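Local coordinates for protein BIFUNCTIONAL PROTEIN Proline utilization A (PutA) (Corynebacterium freiburgense, PDB 5UX5) that catalyses the oxidation of proline to glutamate, pairing an FAD-dependent proline dehydrogenase with an NAD-dependent aldehyde dehydrogenase in one polypeptide, at residues A[15-20]-A[449-454]; A[219-224]-A[252-257]; A[565-570]-A[905-910]. One frame throughout, in Å; residues are numbered along the deposited sequence.

Contact 1 (A[15-20]-A[449-454]); sequences RDLENL and AQRWKV
On the outside of the proline dehydrogenase barrel, R451, in the C-terminal end region of helix 438-450, reaches across to L17 and E18 in the first turn of the N-terminal helix 16-31. The arginine leaves its backbone with CG opposite the backbone N (chi1 155°), and a bend at chi3 turns the guanidinium toward that helix. Both faces of its flat group have a neighbour. L17 CB lies over one face, 3.4 Å from R451 NH1, while the indole NE1 of the adjacent W452 lies over the opposite face near the rim. E18 comes in at the edge: its chain folds at chi2, and its OE2 is 2.6 Å from R451 NH2 in a salt bridge whose exact geometry is doubtful because NH2 is modelled too close to its surroundings. The carboxylate and guanidinium planes stand 42° apart as modelled. R451 NH1 has a second carboxylate partner in D335 of barrel helix 323-337, and D16 forms a salt bridge with R367, which ties the N-terminal helix to the end of helix 354-367. Farther back along the arginine, L17 CD1 rests 3.7 Å from R451 CD, giving the charged contact an apolar flank.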
ATOM      1  N   ARG A  15      23.710 -35.854  17.808  1.00 46.72           N
ATOM      2  CA  ARG A  15      23.335 -36.814  16.774  1.00 48.84           C
ATOM      3  C   ARG A  15      22.177 -37.728  17.185  1.00 46.05           C
ATOM      4  O   ARG A  15      22.029 -38.814  16.620  1.00 48.56           O
ATOM      5  CB  ARG A  15      24.553 -37.646  16.357  1.00 46.59           C
ATOM      6  CG  ARG A  15      25.747 -36.828  15.917  1.00 47.05           C
ATOM      7  CD  ARG A  15      26.267 -37.205  14.534  1.00 55.66           C
ATOM      8  NE  ARG A  15      26.209 -38.640  14.265  1.00 56.29           N
ATOM      9  CZ  ARG A  15      26.024 -39.162  13.051  1.00 58.05           C
ATOM     10  NH1 ARG A  15      25.867 -38.357  11.981  1.00 48.10           N
ATOM     11  NH2 ARG A  15      25.979 -40.487  12.907  1.00 56.96           N
ATOM     12  N   ASP A  16      21.343 -37.328  18.149  1.00 43.79           N
ATOM     13  CA  ASP A  16      20.242 -38.201  18.553  1.00 43.64           C
ATOM     14  C   ASP A  16      19.298 -38.471  17.382  1.00 45.37           C
ATOM     15  O   ASP A  16      18.929 -39.620  17.124  1.00 52.55           O
ATOM     16  CB  ASP A  16      19.502 -37.604  19.751  1.00 42.88           C
ATOM     17  CG  ASP A  16      20.352 -37.603  21.003  1.00 60.90           C
ATOM     18  OD1 ASP A  16      21.202 -38.510  21.138  1.00 64.41           O
ATOM     19  OD2 ASP A  16      20.193 -36.694  21.844  1.00 63.14           O
ATOM     20  N   LEU A  17      18.902 -37.424  16.654  1.00 50.09           N
ATOM     21  CA  LEU A  17      18.033 -37.614  15.490  1.00 58.76           C
ATOM     22  C   LEU A  17      18.663 -38.557  14.457  1.00 58.16           C
ATOM     23  O   LEU A  17      17.975 -39.422  13.901  1.00 55.72           O
ATOM     24  CB  LEU A  17      17.706 -36.256  14.855  1.00 55.30           C
ATOM     25  CG  LEU A  17      16.457 -35.566  15.376  1.00 48.75           C
ATOM     26  CD1 LEU A  17      16.190 -34.322  14.589  1.00 56.83           C
ATOM     27  CD2 LEU A  17      15.288 -36.504  15.218  1.00 45.43           C
ATOM     28  N   GLU A  18      19.954 -38.387  14.154  1.00 58.74           N
ATOM     29  CA  GLU A  18      20.612 -39.326  13.242  1.00 62.44           C
ATOM     30  C   GLU A  18      20.512 -40.767  13.735  1.00 56.31           C
ATOM     31  O   GLU A  18      20.285 -41.684  12.937  1.00 54.09           O
ATOM     32  CB  GLU A  18      22.077 -38.938  13.010  1.00 63.75           C
ATOM     33  CG  GLU A  18      22.238 -37.876  11.912  1.00 64.76           C
ATOM     34  CD  GLU A  18      22.346 -36.462  12.422  1.00 61.05           C
ATOM     35  OE1 GLU A  18      22.603 -35.568  11.591  1.00 56.12           O
ATOM     36  OE2 GLU A  18      22.123 -36.229  13.627  1.00 69.70           O
ATOM     37  N   ASN A  19      20.656 -40.993  15.041  1.00 49.16           N
ATOM     38  CA  ASN A  19      20.595 -42.360  15.533  1.00 52.17           C
ATOM     39  C   ASN A  19      19.166 -42.893  15.558  1.00 59.52           C
ATOM     40  O   ASN A  19      18.941 -44.078  15.276  1.00 59.97           O
ATOM     41  CB  ASN A  19      21.222 -42.453  16.929  1.00 52.21           C
ATOM     42  CG  ASN A  19      22.715 -42.098  16.945  1.00 58.04           C
ATOM     43  OD1 ASN A  19      23.452 -42.334  15.971  1.00 61.49           O
ATOM     44  ND2 ASN A  19      23.163 -41.520  18.063  1.00 52.85           N
ATOM     45  N   LEU A  20      18.183 -42.034  15.818  1.00 60.24           N
ATOM     46  CA  LEU A  20      16.801 -42.487  15.919  1.00 54.70           C
ATOM     47  C   LEU A  20      16.108 -42.559  14.571  1.00 56.18           C
ATOM     48  O   LEU A  20      14.970 -43.032  14.503  1.00 58.17           O
ATOM     49  CB  LEU A  20      16.018 -41.554  16.852  1.00 47.89           C
ATOM     50  CG  LEU A  20      16.550 -41.364  18.280  1.00 45.93           C
ATOM     51  CD1 LEU A  20      15.695 -40.386  19.012  1.00 46.67           C
ATOM     52  CD2 LEU A  20      16.592 -42.681  19.073  1.00 48.98           C
ATOM     53  N   ALA A 449      19.284 -34.095   8.014  1.00 49.89           N
ATOM     54  CA  ALA A 449      20.640 -33.659   7.699  1.00 49.34           C
ATOM     55  C   ALA A 449      20.769 -32.132   7.639  1.00 54.05           C
ATOM     56  O   ALA A 449      21.827 -31.594   7.993  1.00 58.12           O
ATOM     57  CB  ALA A 449      21.089 -34.285   6.379  1.00 40.49           C
ATOM     58  N   GLN A 450      19.730 -31.413   7.186  1.00 44.29           N
ATOM     59  CA  GLN A 450      19.852 -29.964   7.072  1.00 46.42           C
ATOM     60  C   GLN A 450      19.503 -29.224   8.356  1.00 44.93           C
ATOM     61  O   GLN A 450      19.763 -28.019   8.443  1.00 47.71           O
ATOM     62  CB  GLN A 450      18.967 -29.440   5.937  1.00 52.96           C
ATOM     63  CG  GLN A 450      19.379 -29.947   4.576  1.00 65.86           C
ATOM     64  CD  GLN A 450      20.866 -29.723   4.283  1.00 69.02           C
ATOM     65  OE1 GLN A 450      21.393 -28.617   4.443  1.00 62.38           O
ATOM     66  NE2 GLN A 450      21.546 -30.786   3.856  1.00 71.58           N
ATOM     67  N   ARG A 451      18.979 -29.932   9.356  1.00 43.85           N
ATOM     68  CA  ARG A 451      18.496 -29.358  10.612  1.00 40.68           C
ATOM     69  C   ARG A 451      19.365 -28.238  11.185  1.00 39.15           C
ATOM     70  O   ARG A 451      18.860 -27.176  11.539  1.00 38.64           O
ATOM     71  CB  ARG A 451      18.372 -30.517  11.604  1.00 47.16           C
ATOM     72  CG  ARG A 451      18.452 -30.176  13.060  1.00 53.69           C
ATOM     73  CD  ARG A 451      18.460 -31.457  13.875  1.00 53.87           C
ATOM     74  NE  ARG A 451      19.116 -32.523  13.130  1.00 58.80           N
ATOM     75  CZ  ARG A 451      19.791 -33.527  13.683  1.00 56.27           C
ATOM     76  NH1 ARG A 451      19.907 -33.626  14.998  1.00 51.17           N
ATOM     77  NH2 ARG A 451      20.351 -34.433  12.903  1.00 54.02           N
ATOM     78  N   TRP A 452      20.677 -28.442  11.283  1.00 48.50           N
ATOM     79  CA  TRP A 452      21.543 -27.433  11.893  1.00 48.16           C
ATOM     80  C   TRP A 452      22.106 -26.436  10.893  1.00 48.26           C
ATOM     81  O   TRP A 452      22.720 -25.447  11.300  1.00 47.71           O
ATOM     82  CB  TRP A 452      22.711 -28.108  12.621  1.00 46.47           C
ATOM     83  CG  TRP A 452      22.291 -29.194  13.579  1.00 52.02           C
ATOM     84  CD1 TRP A 452      22.548 -30.533  13.471  1.00 47.60           C
ATOM     85  CD2 TRP A 452      21.541 -29.029  14.791  1.00 48.69           C
ATOM     86  NE1 TRP A 452      21.999 -31.208  14.531  1.00 45.17           N
ATOM     87  CE2 TRP A 452      21.375 -30.307  15.355  1.00 50.71           C
ATOM     88  CE3 TRP A 452      20.994 -27.927  15.450  1.00 36.90           C
ATOM     89  CZ2 TRP A 452      20.683 -30.506  16.549  1.00 47.04           C
ATOM     90  CZ3 TRP A 452      20.317 -28.129  16.619  1.00 36.80           C
ATOM     91  CH2 TRP A 452      20.167 -29.408  17.165  1.00 37.52           C
ATOM     92  N   LYS A 453      21.918 -26.682   9.604  1.00 46.20           N
ATOM     93  CA  LYS A 453      22.549 -25.898   8.558  1.00 43.46           C
ATOM     94  C   LYS A 453      21.654 -24.799   7.995  1.00 40.10           C
ATOM     95  O   LYS A 453      22.168 -23.844   7.411  1.00 43.96           O
ATOM     96  CB  LYS A 453      23.012 -26.851   7.450  1.00 45.72           C
ATOM     97  CG  LYS A 453      23.804 -28.060   8.019  1.00 47.11           C
ATOM     98  CD  LYS A 453      24.325 -29.024   6.957  1.00 39.14           C
ATOM     99  CE  LYS A 453      25.620 -29.650   7.407  1.00 43.49           C
ATOM    100  NZ  LYS A 453      26.706 -29.568   6.375  1.00 51.63           N
ATOM    101  N   VAL A 454      20.339 -24.891   8.196  1.00 41.33           N
ATOM    102  CA  VAL A 454      19.415 -23.872   7.708  1.00 37.00           C
ATOM    103  C   VAL A 454      19.669 -22.544   8.409  1.00 38.20           C
ATOM    104  O   VAL A 454      20.242 -22.478   9.501  1.00 44.64           O
ATOM    105  CB  VAL A 454      17.967 -24.333   7.914  1.00 35.71           C
ATOM    106  CG1 VAL A 454      17.669 -25.498   6.975  1.00 38.19           C
ATOM    107  CG2 VAL A 454      17.734 -24.688   9.373  1.00 31.67           C
TER

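Contact 2 (A[219-224]-A[252-257]); sequences LALQRS and EEEFLG
L221 and F255 both carry CG opposite the carbonyl carbon (chi1 -64° and -57°), which directs L221 CD1 across the gap and brings the phenyl ring around to meet it. The side chains cross at about a right angle. A single methyl does the touching: L221 CD1 is 3.7 Å from F255 CD1 and 3.8 Å from F255 CE1, approaching the ring obliquely. The same methyl lies 3.4 Å from the backbone oxygen E254 O, and on the side-chain side it meets E254 CG at 4.1 Å. E254 is itself stretched out from the backbone (chi1 180°), which places its CG over the centre of the F255 ring, 3.9 Å above the plane. Leucine methyl, glutamate methylene and phenyl ring thus form one small apolar cluster. It joins the end of helix 202-221 to the loop that follows helix 239-251, two successive outer helices of the TIM barrel with strand 228-232 between them in the chain; that loop leads on to strand 260-265. The carboxylate of E254 turns back to the first helix, where OE2 forms a salt bridge with R218, and E252 is paired likewise with R214. Both arginines also pack against F255, and L249 adds a further apolar neighbour. Within the connection, F255 N donates to E252 O at 2.9 Å, closing a turn.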
ATOM      1  N   LEU A 219      -9.074 -14.809  34.865  1.00 47.87           N
ATOM      2  CA  LEU A 219     -10.076 -15.868  34.819  1.00 49.82           C
ATOM      3  C   LEU A 219      -9.445 -17.248  34.866  1.00 48.90           C
ATOM      4  O   LEU A 219     -10.026 -18.171  35.452  1.00 50.07           O
ATOM      5  CB  LEU A 219     -10.944 -15.751  33.577  1.00 46.30           C
ATOM      6  CG  LEU A 219     -11.946 -14.605  33.498  1.00 50.97           C
ATOM      7  CD1 LEU A 219     -12.778 -14.859  32.273  1.00 54.37           C
ATOM      8  CD2 LEU A 219     -12.837 -14.499  34.723  1.00 44.02           C
ATOM      9  N   ALA A 220      -8.233 -17.388  34.322  1.00 40.58           N
ATOM     10  CA  ALA A 220      -7.506 -18.649  34.405  1.00 41.48           C
ATOM     11  C   ALA A 220      -6.885 -18.879  35.779  1.00 48.06           C
ATOM     12  O   ALA A 220      -6.553 -20.021  36.104  1.00 52.71           O
ATOM     13  CB  ALA A 220      -6.412 -18.704  33.339  1.00 38.88           C
ATOM     14  N   LEU A 221      -6.690 -17.821  36.574  1.00 44.49           N
ATOM     15  CA  LEU A 221      -6.229 -17.968  37.950  1.00 48.04           C
ATOM     16  C   LEU A 221      -7.358 -18.294  38.923  1.00 47.34           C
ATOM     17  O   LEU A 221      -7.077 -18.767  40.026  1.00 52.22           O
ATOM     18  CB  LEU A 221      -5.539 -16.689  38.434  1.00 48.82           C
ATOM     19  CG  LEU A 221      -4.253 -16.150  37.818  1.00 52.00           C
ATOM     20  CD1 LEU A 221      -3.902 -14.807  38.450  1.00 43.29           C
ATOM     21  CD2 LEU A 221      -3.110 -17.140  37.992  1.00 51.09           C
ATOM     22  N   GLN A 222      -8.615 -17.990  38.576  1.00 49.26           N
ATOM     23  CA  GLN A 222      -9.726 -18.241  39.492  1.00 57.74           C
ATOM     24  C   GLN A 222     -10.171 -19.699  39.491  1.00 59.21           C
ATOM     25  O   GLN A 222     -10.966 -20.086  40.352  1.00 67.17           O
ATOM     26  CB  GLN A 222     -10.888 -17.280  39.171  1.00 63.53           C
ATOM     27  CG  GLN A 222     -12.323 -17.838  39.114  1.00 69.73           C
ATOM     28  CD  GLN A 222     -13.298 -16.874  38.406  1.00 81.02           C
ATOM     29  OE1 GLN A 222     -13.231 -15.648  38.587  1.00 78.51           O
ATOM     30  NE2 GLN A 222     -14.192 -17.430  37.584  1.00 81.97           N
ATOM     31  N   ARG A 223      -9.653 -20.525  38.584  1.00 56.76           N
ATOM     32  CA  ARG A 223      -9.960 -21.947  38.581  1.00 58.12           C
ATOM     33  C   ARG A 223      -8.716 -22.762  38.893  1.00 50.36           C
ATOM     34  O   ARG A 223      -7.610 -22.406  38.482  1.00 44.46           O
ATOM     35  CB  ARG A 223     -10.539 -22.405  37.236  1.00 57.33           C
ATOM     36  CG  ARG A 223     -11.866 -21.802  36.911  1.00 48.21           C
ATOM     37  CD  ARG A 223     -12.175 -21.943  35.460  1.00 50.45           C
ATOM     38  NE  ARG A 223     -12.007 -23.307  34.965  1.00 49.61           N
ATOM     39  CZ  ARG A 223     -12.004 -23.603  33.668  1.00 44.48           C
ATOM     40  NH1 ARG A 223     -12.157 -22.634  32.782  1.00 44.73           N
ATOM     41  NH2 ARG A 223     -11.853 -24.846  33.247  1.00 42.59           N
ATOM     42  N   SER A 224      -8.916 -23.872  39.604  1.00 49.71           N
ATOM     43  CA  SER A 224      -7.849 -24.854  39.837  1.00 47.79           C
ATOM     44  C   SER A 224      -8.299 -26.298  39.542  1.00 46.65           C
ATOM     45  O   SER A 224      -9.276 -26.799  40.122  1.00 57.66           O
ATOM     46  CB  SER A 224      -7.304 -24.736  41.259  1.00 53.02           C
ATOM     47  OG  SER A 224      -6.581 -23.527  41.428  1.00 54.30           O
ATOM     48  N   GLU A 252       4.595 -10.475  35.869  1.00 47.78           N
ATOM     49  CA  GLU A 252       3.871  -9.685  36.853  1.00 50.44           C
ATOM     50  C   GLU A 252       3.543 -10.542  38.068  1.00 51.13           C
ATOM     51  O   GLU A 252       3.270 -11.737  37.940  1.00 55.06           O
ATOM     52  CB  GLU A 252       2.602  -9.120  36.225  1.00 41.87           C
ATOM     53  CG  GLU A 252       2.900  -8.086  35.216  1.00 42.59           C
ATOM     54  CD  GLU A 252       1.674  -7.583  34.488  1.00 51.57           C
ATOM     55  OE1 GLU A 252       0.535  -7.823  34.957  1.00 49.24           O
ATOM     56  OE2 GLU A 252       1.867  -6.950  33.423  1.00 55.48           O
ATOM     57  N   GLU A 253       3.613  -9.938  39.260  1.00 50.92           N
ATOM     58  CA  GLU A 253       3.422 -10.716  40.486  1.00 47.83           C
ATOM     59  C   GLU A 253       2.141 -11.530  40.425  1.00 45.62           C
ATOM     60  O   GLU A 253       2.127 -12.724  40.737  1.00 45.56           O
ATOM     61  CB  GLU A 253       3.393  -9.777  41.688  1.00 47.84           C
ATOM     62  CG  GLU A 253       3.825 -10.352  43.000  1.00 61.93           C
ATOM     63  CD  GLU A 253       3.390  -9.432  44.125  1.00 76.70           C
ATOM     64  OE1 GLU A 253       3.639  -9.738  45.318  1.00 79.31           O
ATOM     65  OE2 GLU A 253       2.781  -8.389  43.797  1.00 78.43           O
ATOM     66  N   GLU A 254       1.089 -10.923  39.908  1.00 45.28           N
ATOM     67  CA  GLU A 254      -0.213 -11.561  39.848  1.00 45.07           C
ATOM     68  C   GLU A 254      -0.159 -12.874  39.069  1.00 46.63           C
ATOM     69  O   GLU A 254      -0.789 -13.861  39.458  1.00 46.06           O
ATOM     70  CB  GLU A 254      -1.178 -10.566  39.211  1.00 46.22           C
ATOM     71  CG  GLU A 254      -2.583 -10.991  39.035  1.00 51.83           C
ATOM     72  CD  GLU A 254      -3.390  -9.900  38.352  1.00 59.86           C
ATOM     73  OE1 GLU A 254      -2.785  -9.006  37.696  1.00 51.35           O
ATOM     74  OE2 GLU A 254      -4.630  -9.904  38.526  1.00 63.34           O
ATOM     75  N   PHE A 255       0.614 -12.919  37.983  1.00 42.88           N
ATOM     76  CA  PHE A 255       0.573 -14.040  37.055  1.00 41.31           C
ATOM     77  C   PHE A 255       1.804 -14.919  37.122  1.00 42.52           C
ATOM     78  O   PHE A 255       1.982 -15.778  36.257  1.00 43.33           O
ATOM     79  CB  PHE A 255       0.385 -13.537  35.627  1.00 40.03           C
ATOM     80  CG  PHE A 255      -0.845 -12.699  35.439  1.00 40.19           C
ATOM     81  CD1 PHE A 255      -2.109 -13.241  35.636  1.00 40.46           C
ATOM     82  CD2 PHE A 255      -0.738 -11.368  35.058  1.00 41.65           C
ATOM     83  CE1 PHE A 255      -3.254 -12.461  35.471  1.00 41.53           C
ATOM     84  CE2 PHE A 255      -1.877 -10.582  34.872  1.00 43.35           C
ATOM     85  CZ  PHE A 255      -3.136 -11.133  35.085  1.00 40.72           C
ATOM     86  N   LEU A 256       2.639 -14.755  38.144  1.00 52.37           N
ATOM     87  CA  LEU A 256       3.932 -15.427  38.136  1.00 43.16           C
ATOM     88  C   LEU A 256       3.788 -16.945  38.143  1.00 43.90           C
ATOM     89  O   LEU A 256       4.646 -17.647  37.598  1.00 41.26           O
ATOM     90  CB  LEU A 256       4.760 -14.981  39.339  1.00 43.55           C
ATOM     91  CG  LEU A 256       6.252 -15.332  39.176  1.00 52.49           C
ATOM     92  CD1 LEU A 256       6.817 -14.848  37.813  1.00 46.15           C
ATOM     93  CD2 LEU A 256       7.136 -14.903  40.348  1.00 45.34           C
ATOM     94  N   GLY A 257       2.697 -17.472  38.701  1.00 48.18           N
ATOM     95  CA  GLY A 257       2.553 -18.916  38.760  1.00 42.07           C
ATOM     96  C   GLY A 257       1.597 -19.543  37.764  1.00 47.16           C
ATOM     97  O   GLY A 257       1.204 -20.700  37.940  1.00 48.32           O
TER

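Contact 3 (A[565-570]-A[905-910])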
ATOM      1  N   ARG A 565      15.576   8.124  -9.770  1.00 32.77           N
ATOM      2  CA  ARG A 565      16.050   7.001 -10.580  1.00 31.54           C
ATOM      3  C   ARG A 565      15.208   6.817 -11.839  1.00 29.04           C
ATOM      4  O   ARG A 565      15.753   6.628 -12.932  1.00 29.87           O
ATOM      5  CB  ARG A 565      16.052   5.716  -9.751  1.00 25.22           C
ATOM      6  CG  ARG A 565      17.094   5.727  -8.658  1.00 21.95           C
ATOM      7  CD  ARG A 565      17.571   4.323  -8.294  1.00 24.15           C
ATOM      8  NE  ARG A 565      17.735   4.241  -6.846  1.00 40.04           N
ATOM      9  CZ  ARG A 565      18.792   4.685  -6.180  1.00 45.92           C
ATOM     10  NH1 ARG A 565      18.799   4.598  -4.856  1.00 38.73           N
ATOM     11  NH2 ARG A 565      19.838   5.203  -6.838  1.00 51.27           N
ATOM     12  N   TYR A 566      13.887   6.915 -11.713  1.00 20.36           N
ATOM     13  CA  TYR A 566      13.015   6.750 -12.869  1.00 28.27           C
ATOM     14  C   TYR A 566      13.275   7.830 -13.918  1.00 33.86           C
ATOM     15  O   TYR A 566      13.442   7.523 -15.102  1.00 29.36           O
ATOM     16  CB  TYR A 566      11.556   6.774 -12.435  1.00 22.73           C
ATOM     17  CG  TYR A 566      10.608   6.480 -13.563  1.00 19.40           C
ATOM     18  CD1 TYR A 566      10.556   5.221 -14.101  1.00 22.35           C
ATOM     19  CD2 TYR A 566       9.752   7.453 -14.087  1.00 24.29           C
ATOM     20  CE1 TYR A 566       9.702   4.905 -15.128  1.00 34.68           C
ATOM     21  CE2 TYR A 566       8.859   7.136 -15.142  1.00 19.18           C
ATOM     22  CZ  TYR A 566       8.851   5.858 -15.655  1.00 35.92           C
ATOM     23  OH  TYR A 566       8.018   5.464 -16.682  1.00 34.26           O
ATOM     24  N   TYR A 567      13.300   9.106 -13.508  1.00 31.49           N
ATOM     25  CA  TYR A 567      13.483  10.167 -14.497  1.00 31.74           C
ATOM     26  C   TYR A 567      14.891  10.154 -15.060  1.00 33.74           C
ATOM     27  O   TYR A 567      15.100  10.612 -16.189  1.00 30.52           O
ATOM     28  CB  TYR A 567      13.137  11.552 -13.929  1.00 28.64           C
ATOM     29  CG  TYR A 567      11.655  11.736 -13.570  1.00 29.16           C
ATOM     30  CD1 TYR A 567      10.648  11.111 -14.301  1.00 22.15           C
ATOM     31  CD2 TYR A 567      11.272  12.522 -12.486  1.00 30.73           C
ATOM     32  CE1 TYR A 567       9.299  11.269 -13.957  1.00 19.59           C
ATOM     33  CE2 TYR A 567       9.920  12.692 -12.145  1.00 31.74           C
ATOM     34  CZ  TYR A 567       8.938  12.060 -12.887  1.00 28.65           C
ATOM     35  OH  TYR A 567       7.597  12.213 -12.550  1.00 30.52           O
ATOM     36  N   ALA A 568      15.861   9.622 -14.309  1.00 36.10           N
ATOM     37  CA  ALA A 568      17.186   9.380 -14.883  1.00 33.49           C
ATOM     38  C   ALA A 568      17.112   8.408 -16.063  1.00 37.60           C
ATOM     39  O   ALA A 568      17.656   8.681 -17.139  1.00 43.09           O
ATOM     40  CB  ALA A 568      18.138   8.860 -13.817  1.00 36.02           C
ATOM     41  N   ARG A 569      16.442   7.265 -15.877  1.00 39.20           N
ATOM     42  CA  ARG A 569      16.250   6.329 -16.981  1.00 33.46           C
ATOM     43  C   ARG A 569      15.505   6.990 -18.130  1.00 35.49           C
ATOM     44  O   ARG A 569      15.858   6.784 -19.295  1.00 40.96           O
ATOM     45  CB  ARG A 569      15.486   5.080 -16.521  1.00 30.12           C
ATOM     46  CG  ARG A 569      16.335   3.851 -16.197  1.00 46.23           C
ATOM     47  CD  ARG A 569      15.446   2.701 -15.656  1.00 68.27           C
ATOM     48  NE  ARG A 569      14.078   2.746 -16.204  1.00 78.33           N
ATOM     49  CZ  ARG A 569      13.120   1.835 -15.994  1.00 70.71           C
ATOM     50  NH1 ARG A 569      13.343   0.756 -15.237  1.00 59.48           N
ATOM     51  NH2 ARG A 569      11.926   2.012 -16.560  1.00 67.61           N
ATOM     52  N   CYS A 570      14.479   7.793 -17.827  1.00 38.42           N
ATOM     53  CA  CYS A 570      13.712   8.448 -18.887  1.00 38.14           C
ATOM     54  C   CYS A 570      14.582   9.392 -19.694  1.00 41.24           C
ATOM     55  O   CYS A 570      14.409   9.528 -20.909  1.00 48.17           O
ATOM     56  CB  CYS A 570      12.539   9.219 -18.307  1.00 31.48           C
ATOM     57  SG  CYS A 570      11.212   8.202 -17.864  1.00 51.35           S
ATOM     58  N   ASN A 905       6.227   9.506 -20.189  1.00 32.85           N
ATOM     59  CA  ASN A 905       6.115  10.656 -21.077  1.00 26.56           C
ATOM     60  C   ASN A 905       6.299  11.980 -20.364  1.00 33.80           C
ATOM     61  O   ASN A 905       6.256  13.032 -21.023  1.00 41.99           O
ATOM     62  CB  ASN A 905       4.751  10.653 -21.761  1.00 19.95           C
ATOM     63  CG  ASN A 905       4.581   9.489 -22.655  1.00 27.90           C
ATOM     64  OD1 ASN A 905       5.489   9.149 -23.419  1.00 47.99           O
ATOM     65  ND2 ASN A 905       3.434   8.834 -22.562  1.00 20.30           N
ATOM     66  N   TYR A 906       6.543  11.949 -19.050  1.00 30.88           N
ATOM     67  CA  TYR A 906       6.543  13.151 -18.225  1.00 26.66           C
ATOM     68  C   TYR A 906       7.753  14.040 -18.524  1.00 26.98           C
ATOM     69  O   TYR A 906       7.607  15.226 -18.832  1.00 36.78           O
ATOM     70  CB  TYR A 906       6.498  12.737 -16.753  1.00 19.57           C
ATOM     71  CG  TYR A 906       6.240  13.861 -15.802  1.00 19.79           C
ATOM     72  CD1 TYR A 906       4.949  14.318 -15.575  1.00 23.70           C
ATOM     73  CD2 TYR A 906       7.298  14.488 -15.128  1.00 19.97           C
ATOM     74  CE1 TYR A 906       4.714  15.383 -14.693  1.00 24.12           C
ATOM     75  CE2 TYR A 906       7.074  15.551 -14.255  1.00 20.31           C
ATOM     76  CZ  TYR A 906       5.779  15.988 -14.039  1.00 21.32           C
ATOM     77  OH  TYR A 906       5.554  17.030 -13.171  1.00 29.37           O
ATOM     78  N   VAL A 907       8.960  13.499 -18.400  1.00 19.84           N
ATOM     79  CA  VAL A 907      10.148  14.267 -18.749  1.00 20.12           C
ATOM     80  C   VAL A 907      10.023  14.881 -20.142  1.00 28.62           C
ATOM     81  O   VAL A 907      10.335  16.060 -20.347  1.00 27.44           O
ATOM     82  CB  VAL A 907      11.392  13.373 -18.649  1.00 24.12           C
ATOM     83  CG1 VAL A 907      12.556  14.059 -19.337  1.00 22.31           C
ATOM     84  CG2 VAL A 907      11.703  13.050 -17.180  1.00 22.33           C
ATOM     85  N   ALA A 908       9.545  14.099 -21.120  1.00 30.57           N
ATOM     86  CA  ALA A 908       9.472  14.564 -22.501  1.00 32.45           C
ATOM     87  C   ALA A 908       8.579  15.794 -22.710  1.00 34.59           C
ATOM     88  O   ALA A 908       8.647  16.397 -23.787  1.00 22.24           O
ATOM     89  CB  ALA A 908       8.991  13.424 -23.402  1.00 32.74           C
ATOM     90  N   GLN A 909       7.750  16.186 -21.730  1.00 29.73           N
ATOM     91  CA  GLN A 909       6.971  17.416 -21.853  1.00 20.62           C
ATOM     92  C   GLN A 909       7.801  18.661 -21.605  1.00 31.07           C
ATOM     93  O   GLN A 909       7.366  19.762 -21.967  1.00 32.32           O
ATOM     94  CB  GLN A 909       5.796  17.443 -20.884  1.00 20.60           C
ATOM     95  CG  GLN A 909       4.795  16.355 -21.062  1.00 24.66           C
ATOM     96  CD  GLN A 909       3.598  16.497 -20.140  1.00 30.25           C
ATOM     97  OE1 GLN A 909       2.476  16.131 -20.499  1.00 31.29           O
ATOM     98  NE2 GLN A 909       3.836  17.012 -18.941  1.00 37.68           N
ATOM     99  N   LEU A 910       8.950  18.527 -20.957  1.00 29.71           N
ATOM    100  CA  LEU A 910       9.671  19.709 -20.490  1.00 31.92           C
ATOM    101  C   LEU A 910      10.605  20.237 -21.573  1.00 36.47           C
ATOM    102  O   LEU A 910      11.789  20.509 -21.379  1.00 31.92           O
ATOM    103  CB  LEU A 910      10.411  19.398 -19.191  1.00 28.21           C
ATOM    104  CG  LEU A 910       9.429  19.038 -18.053  1.00 29.37           C
ATOM    105  CD1 LEU A 910      10.122  18.897 -16.735  1.00 21.33           C
ATOM    106  CD2 LEU A 910       8.265  20.063 -17.945  1.00 28.84           C
TER
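Two tyrosines, Y567 from the long helix 550-574 and Y906 from the segment leading into strand 911-915, supply the aromatic part of this contact in the aldehyde dehydrogenase domain. Their planes are nearly parallel, 15° apart, but slid past one another, so that the centroids are 5.5 Å apart and the rings barely overlap. The phenol oxygen carries the overlap instead: Y567 OH sits over a face of the Y906 ring, 3.5 Å from Y906 CD2, and Y567 CZ follows at 3.7 Å from the same carbon. With CG opposite its backbone N (chi1 -169°), Y906 offers that face to the helix. The aliphatic part centres on V907, whose CG2 packs against the base of the other tyrosine, 3.6 Å from Y567 CD1 and 3.9 Å from Y567 CB. One helical turn on, C570 CB comes within 4.1 Å of V907 CG2. Helix 599-611 borders both parts, A607 touching the two tyrosines and A611 touching V907. Polar contacts lie outside the pair of segments: Y567 OH is hydrogen-bonded to the backbone N of G902, and L910 pairs through its backbone with H585 of strand 580-591. The side chain of Y906 is about 13 Å from the bound NAD. No hydrogen bond or ion pair crosses here, so cohesion rests on dispersion and shape, while the one phenol oxygen drawn into the packing accepts a hydrogen bond from G902 N.

From the N terminus, the chain enters helix 16-31, where contact 1 opens; it closes only at 449-454, after the chain has run through the proline dehydrogenase barrel. Contact 2 is nested inside this long loop and closes a short one, joining the end of helix 202-221 to the loop after helix 239-251; its centre lies 39 Å from that of contact 1. Contact 3 follows in series: it opens on helix 550-574 and closes at 905-910, bringing a late part of the aldehyde dehydrogenase domain back onto an early helix. Contacts 2 and 3 fall on opposite sides of the chain's centre, 64 Å apart between centres. None cross; contact 1 packs on the barrel's outer helices, while contacts 2 and 3 each stay within one catalytic domain.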